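Local coordinates for protein kinase domain-containing protein (Chaetomium thermophilum, PDB 6Z3U) that probably transfers phosphate from ATP to serine and threonine residues of proteins, as the CDK7-type cyclin-dependent kinase of the CAK complex, at residues E318-G322 and Q365-K369; I305-C309 and W329-M333. All blocks are in the same frame, centred on the assembly; numbering follows the deposited sequence.

In the fold
Two contacts cross when each joins a run of residues inside the other's loop to one outside it, and the far end of this C-lobe gives an example. Helix 301-311 supplies I305-C309, and the loop after it supplies E318-G322. The chain then returns to the helix with W329-M333, closing contact 2 across 19 intervening residues. It goes on through helices 342-349 and 353-363 to Q365-K369, which meets E318-G322 and closes contact 1 across 42. The segments alternate, so neither loop encloses the other. Their centres lie about 14 Å apart, and L366 CD2 of contact 1 packs at 3.8 Å on I308 CG2 of contact 2, joining both to helix 301-311.

Contact 1: residues E318-G322 and Q365-K369; sequences ENWPG and QLDPK
The indole of W320 lies over a backbone corner of Q365-K369 and joins it to E318-G322 without a hydrogen bond between the two segments. Neither is regular helix or strand, and their CA atoms come nearest at W320 and D367, 5.3 Å apart. N319 (phi/psi -90/-9) takes the p rotamer; its OD1 accepts from T316 N, its O lies 3.8 Å from D367 CB, and N319 ND2, hydrogen-bonded to T314 O, lies 4.3 Å from L366 CD1. The backbone then opens out at W320 (-155/77), whose side chain is t at chi1. One indole face receives D367 CA, 3.9 Å from the five-membered-ring centroid and 12° off its normal, a CH-pi contact. Over the same face, L366 O is 3.2 Å from W320 CZ3 and D367 CG 3.4 Å from W320 CD1, while P368 CD meets W320 CZ2 obliquely at 3.3 Å. The partner is the LDPxxR motif of protein kinases, between helices 353-363 and 374-378; R371 hydrogen-bonds L366 O. Within it D367 (chi1 t) forms an Asx turn, K369 N donating to D367 OD1 at 3.2 Å. W320 NE1 is 3.4 Å from D367 OD1 at a poor angle and makes no hydrogen bond there; it donates to T38 O of the RING-type subunit, whose T38 OG1 also bonds P321 O, so this edge helps dock that subunit of the CAK complex. P321 (-55/134) sets its CD 4.0 Å from D367 OD2.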
loop_
_atom_site.group_PDB
_atom_site.type_symbol
_atom_site.label_atom_id
_atom_site.label_comp_id
_atom_site.label_asym_id
_atom_site.label_seq_id
_atom_site.Cartn_x
_atom_site.Cartn_y
_atom_site.Cartn_z
ATOM N N GLU B 318 -19.478 -30.651 5.851
ATOM C CA GLU B 318 -18.582 -31.685 6.354
ATOM C C GLU B 318 -17.123 -31.338 6.078
ATOM O O GLU B 318 -16.278 -31.410 6.977
ATOM C CB GLU B 318 -18.937 -33.035 5.724
ATOM C CG GLU B 318 -20.206 -33.671 6.277
ATOM C CD GLU B 318 -21.436 -32.801 6.083
ATOM O OE1 GLU B 318 -22.187 -32.607 7.064
ATOM O OE2 GLU B 318 -21.642 -32.300 4.956
ATOM N N ASN B 319 -16.813 -30.959 4.840
ATOM C CA ASN B 319 -15.451 -30.625 4.454
ATOM C C ASN B 319 -15.117 -29.155 4.659
ATOM O O ASN B 319 -13.945 -28.781 4.548
ATOM C CB ASN B 319 -15.218 -30.997 2.984
ATOM C CG ASN B 319 -16.183 -30.295 2.041
ATOM O OD1 ASN B 319 -16.554 -29.142 2.254
ATOM N ND2 ASN B 319 -16.592 -30.995 0.990
ATOM N N TRP B 320 -16.106 -28.321 4.970
ATOM C CA TRP B 320 -15.912 -26.872 5.056
ATOM C C TRP B 320 -16.964 -26.299 5.994
ATOM O O TRP B 320 -17.964 -25.717 5.559
ATOM C CB TRP B 320 -16.007 -26.231 3.672
ATOM C CG TRP B 320 -15.605 -24.788 3.606
ATOM C CD1 TRP B 320 -15.319 -23.956 4.652
ATOM C CD2 TRP B 320 -15.452 -24.004 2.417
ATOM N NE1 TRP B 320 -14.995 -22.704 4.185
ATOM C CE2 TRP B 320 -15.070 -22.708 2.816
ATOM C CE3 TRP B 320 -15.601 -24.274 1.053
ATOM C CZ2 TRP B 320 -14.833 -21.686 1.901
ATOM C CZ3 TRP B 320 -15.364 -23.259 0.148
ATOM C CH2 TRP B 320 -14.984 -21.982 0.574
ATOM N N PRO B 321 -16.770 -26.460 7.303
ATOM C CA PRO B 321 -17.785 -25.996 8.258
ATOM C C PRO B 321 -18.118 -24.526 8.063
ATOM O O PRO B 321 -17.234 -23.679 7.918
ATOM C CB PRO B 321 -17.127 -26.253 9.619
ATOM C CG PRO B 321 -16.158 -27.353 9.368
ATOM C CD PRO B 321 -15.643 -27.129 7.975
ATOM N N GLY B 322 -19.416 -24.227 8.065
ATOM C CA GLY B 322 -19.900 -22.875 7.915
ATOM C C GLY B 322 -19.972 -22.377 6.492
ATOM O O GLY B 322 -20.340 -21.215 6.282
ATOM N N GLN B 365 -7.624 -26.773 -2.488
ATOM C CA GLN B 365 -8.472 -27.199 -1.386
ATOM C C GLN B 365 -9.653 -26.246 -1.258
ATOM O O GLN B 365 -9.480 -25.024 -1.270
ATOM C CB GLN B 365 -7.681 -27.243 -0.080
ATOM C CG GLN B 365 -6.581 -28.290 -0.064
ATOM C CD GLN B 365 -7.126 -29.694 -0.210
ATOM O OE1 GLN B 365 -7.806 -30.206 0.680
ATOM N NE2 GLN B 365 -6.841 -30.321 -1.343
ATOM N N LEU B 366 -10.852 -26.811 -1.126
ATOM C CA LEU B 366 -12.054 -25.986 -1.066
ATOM C C LEU B 366 -12.020 -25.057 0.139
ATOM O O LEU B 366 -12.179 -23.837 0.004
ATOM C CB LEU B 366 -13.291 -26.882 -1.031
ATOM C CG LEU B 366 -13.472 -27.753 -2.276
ATOM C CD1 LEU B 366 -14.508 -28.832 -2.030
ATOM C CD2 LEU B 366 -13.864 -26.896 -3.468
ATOM N N ASP B 367 -11.809 -25.610 1.323
ATOM C CA ASP B 367 -11.740 -24.793 2.528
ATOM C C ASP B 367 -10.415 -24.043 2.546
ATOM O O ASP B 367 -9.356 -24.681 2.605
ATOM C CB ASP B 367 -11.882 -25.675 3.763
ATOM C CG ASP B 367 -12.085 -24.874 5.029
ATOM O OD1 ASP B 367 -11.852 -23.649 5.010
ATOM O OD2 ASP B 367 -12.490 -25.475 6.045
ATOM N N PRO B 368 -10.412 -22.707 2.493
ATOM C CA PRO B 368 -9.128 -21.985 2.445
ATOM C C PRO B 368 -8.249 -22.228 3.653
ATOM O O PRO B 368 -7.034 -22.001 3.572
ATOM C CB PRO B 368 -9.551 -20.512 2.343
ATOM C CG PRO B 368 -10.942 -20.469 2.862
ATOM C CD PRO B 368 -11.563 -21.786 2.510
ATOM N N LYS B 369 -8.818 -22.676 4.773
ATOM C CA LYS B 369 -8.014 -22.928 5.963
ATOM C C LYS B 369 -7.052 -24.093 5.759
ATOM O O LYS B 369 -5.931 -24.064 6.280
ATOM C CB LYS B 369 -8.932 -23.189 7.157
ATOM C CG LYS B 369 -9.802 -21.995 7.529
ATOM C CD LYS B 369 -10.784 -22.332 8.639
ATOM C CE LYS B 369 -11.957 -23.160 8.125
ATOM N NZ LYS B 369 -12.841 -23.654 9.228
#

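Contact 2: residues I305-C309 and W329-M333; sequences ITLIC and WWDPM
One turn apart on helix 301-311, I305 and C309 present one apolar surface to W329-M333, a loop segment with extended backbone at W330 (phi/psi -147/146) and D331 (-136/139). C309 N donates to I305 O at 3.0 Å, and both residues aim CA-to-CB toward the loop. The CA atoms are nearest at I305-D331 (7.3 Å) and T306-P332 (6.4 Å). I305 is m at chi1 and t at chi2; its CG2 lies 3.6 Å from both W330 O and W330 CE3. W330 has chi1 t and chi2 85°, so its indole meets the helix with an edge, where T306 OG1 is also 3.8 Å from W330 CZ3. In this CDK-type kinase domain the helix follows the long helix 276-291 of the C-lobe, and the later loop returns to pass it obliquely, in the same general sense. P332 turns its ring inward: P332 CD is 4.4 Å from both I305 CG2 and C309 SG, and P332 CB 3.8 Å from T306 OG1. The m rotamer of T306 leaves OG1 bonded to M302 O, one turn earlier. D331 (chi1 t) points CB away, yet D331 OD1 reaches 4.2 Å from C309 SG; D331 OD2 accepts from M333 N at 3.2 Å, an Asx turn closing over P332 (-67/-6) with M333 left-handed (60/44).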
loop_
_atom_site.group_PDB
_atom_site.type_symbol
_atom_site.label_atom_id
_atom_site.label_comp_id
_atom_site.label_asym_id
_atom_site.label_seq_id
_atom_site.Cartn_x
_atom_site.Cartn_y
_atom_site.Cartn_z
ATOM N N ILE B 305 -19.244 -21.918 -10.021
ATOM C CA ILE B 305 -19.551 -22.744 -8.857
ATOM C C ILE B 305 -19.797 -24.184 -9.287
ATOM O O ILE B 305 -19.264 -25.130 -8.693
ATOM C CB ILE B 305 -20.758 -22.170 -8.094
ATOM C CG1 ILE B 305 -20.385 -20.841 -7.431
ATOM C CG2 ILE B 305 -21.257 -23.175 -7.062
ATOM C CD1 ILE B 305 -21.560 -20.096 -6.852
ATOM N N THR B 306 -20.608 -24.373 -10.330
ATOM C CA THR B 306 -20.889 -25.721 -10.810
ATOM C C THR B 306 -19.615 -26.404 -11.290
ATOM O O THR B 306 -19.409 -27.597 -11.041
ATOM C CB THR B 306 -21.924 -25.672 -11.932
ATOM O OG1 THR B 306 -23.123 -25.048 -11.456
ATOM C CG2 THR B 306 -22.252 -27.071 -12.422
ATOM N N LEU B 307 -18.740 -25.658 -11.968
ATOM C CA LEU B 307 -17.510 -26.250 -12.478
ATOM C C LEU B 307 -16.616 -26.720 -11.339
ATOM O O LEU B 307 -16.055 -27.820 -11.395
ATOM C CB LEU B 307 -16.772 -25.247 -13.362
ATOM C CG LEU B 307 -17.317 -25.061 -14.780
ATOM C CD1 LEU B 307 -16.564 -23.947 -15.498
ATOM C CD2 LEU B 307 -17.233 -26.353 -15.572
ATOM N N ILE B 308 -16.473 -25.907 -10.292
ATOM C CA ILE B 308 -15.660 -26.322 -9.154
ATOM C C ILE B 308 -16.262 -27.562 -8.509
ATOM O O ILE B 308 -15.542 -28.490 -8.120
ATOM C CB ILE B 308 -15.506 -25.167 -8.150
ATOM C CG1 ILE B 308 -14.721 -24.022 -8.793
ATOM C CG2 ILE B 308 -14.806 -25.651 -6.889
ATOM C CD1 ILE B 308 -14.664 -22.762 -7.961
ATOM N N CYS B 309 -17.591 -27.604 -8.392
ATOM C CA CYS B 309 -18.245 -28.794 -7.859
ATOM C C CYS B 309 -17.965 -30.010 -8.735
ATOM O O CYS B 309 -17.744 -31.116 -8.226
ATOM C CB CYS B 309 -19.751 -28.558 -7.739
ATOM S SG CYS B 309 -20.243 -27.417 -6.419
ATOM N N TRP B 329 -23.599 -17.834 -0.584
ATOM C CA TRP B 329 -23.471 -19.262 -0.835
ATOM C C TRP B 329 -24.549 -19.728 -1.804
ATOM O O TRP B 329 -25.723 -19.376 -1.664
ATOM C CB TRP B 329 -23.576 -20.043 0.471
ATOM C CG TRP B 329 -23.679 -21.520 0.258
ATOM C CD1 TRP B 329 -22.656 -22.385 0.005
ATOM C CD2 TRP B 329 -24.876 -22.304 0.264
ATOM N NE1 TRP B 329 -23.141 -23.662 -0.138
ATOM C CE2 TRP B 329 -24.501 -23.638 0.015
ATOM C CE3 TRP B 329 -26.228 -22.008 0.460
ATOM C CZ2 TRP B 329 -25.431 -24.676 -0.044
ATOM C CZ3 TRP B 329 -27.148 -23.039 0.401
ATOM C CH2 TRP B 329 -26.746 -24.356 0.151
ATOM N N TRP B 330 -24.147 -20.530 -2.784
ATOM C CA TRP B 330 -25.085 -21.081 -3.748
ATOM C C TRP B 330 -24.609 -22.463 -4.165
ATOM O O TRP B 330 -23.406 -22.725 -4.245
ATOM C CB TRP B 330 -25.237 -20.175 -4.972
ATOM C CG TRP B 330 -26.173 -20.729 -5.997
ATOM C CD1 TRP B 330 -27.531 -20.599 -6.023
ATOM C CD2 TRP B 330 -25.821 -21.502 -7.149
ATOM N NE1 TRP B 330 -28.046 -21.244 -7.121
ATOM C CE2 TRP B 330 -27.016 -21.806 -7.828
ATOM C CE3 TRP B 330 -24.610 -21.964 -7.673
ATOM C CZ2 TRP B 330 -27.038 -22.551 -9.004
ATOM C CZ3 TRP B 330 -24.632 -22.704 -8.841
ATOM C CH2 TRP B 330 -25.837 -22.991 -9.493
ATOM N N ASP B 331 -25.571 -23.350 -4.416
ATOM C CA ASP B 331 -25.296 -24.718 -4.818
ATOM C C ASP B 331 -26.237 -25.075 -5.959
ATOM O O ASP B 331 -27.419 -24.703 -5.923
ATOM C CB ASP B 331 -25.489 -25.694 -3.650
ATOM C CG ASP B 331 -24.994 -27.087 -3.970
ATOM O OD1 ASP B 331 -23.763 -27.263 -4.096
ATOM O OD2 ASP B 331 -25.833 -28.004 -4.100
ATOM N N PRO B 332 -25.755 -25.783 -6.988
ATOM C CA PRO B 332 -26.634 -26.116 -8.122
ATOM C C PRO B 332 -27.759 -27.073 -7.770
ATOM O O PRO B 332 -28.628 -27.312 -8.619
ATOM C CB PRO B 332 -25.676 -26.743 -9.144
ATOM C CG PRO B 332 -24.532 -27.254 -8.335
ATOM C CD PRO B 332 -24.389 -26.309 -7.175
ATOM N N MET B 333 -27.779 -27.617 -6.554
ATOM C CA MET B 333 -28.822 -28.546 -6.125
ATOM C C MET B 333 -28.862 -29.788 -7.013
ATOM O O MET B 333 -29.928 -30.263 -7.409
ATOM C CB MET B 333 -30.185 -27.853 -6.087
ATOM C CG MET B 333 -30.338 -26.908 -4.905
ATOM S SD MET B 333 -31.858 -25.944 -4.934
ATOM C CE MET B 333 -33.079 -27.219 -5.242
#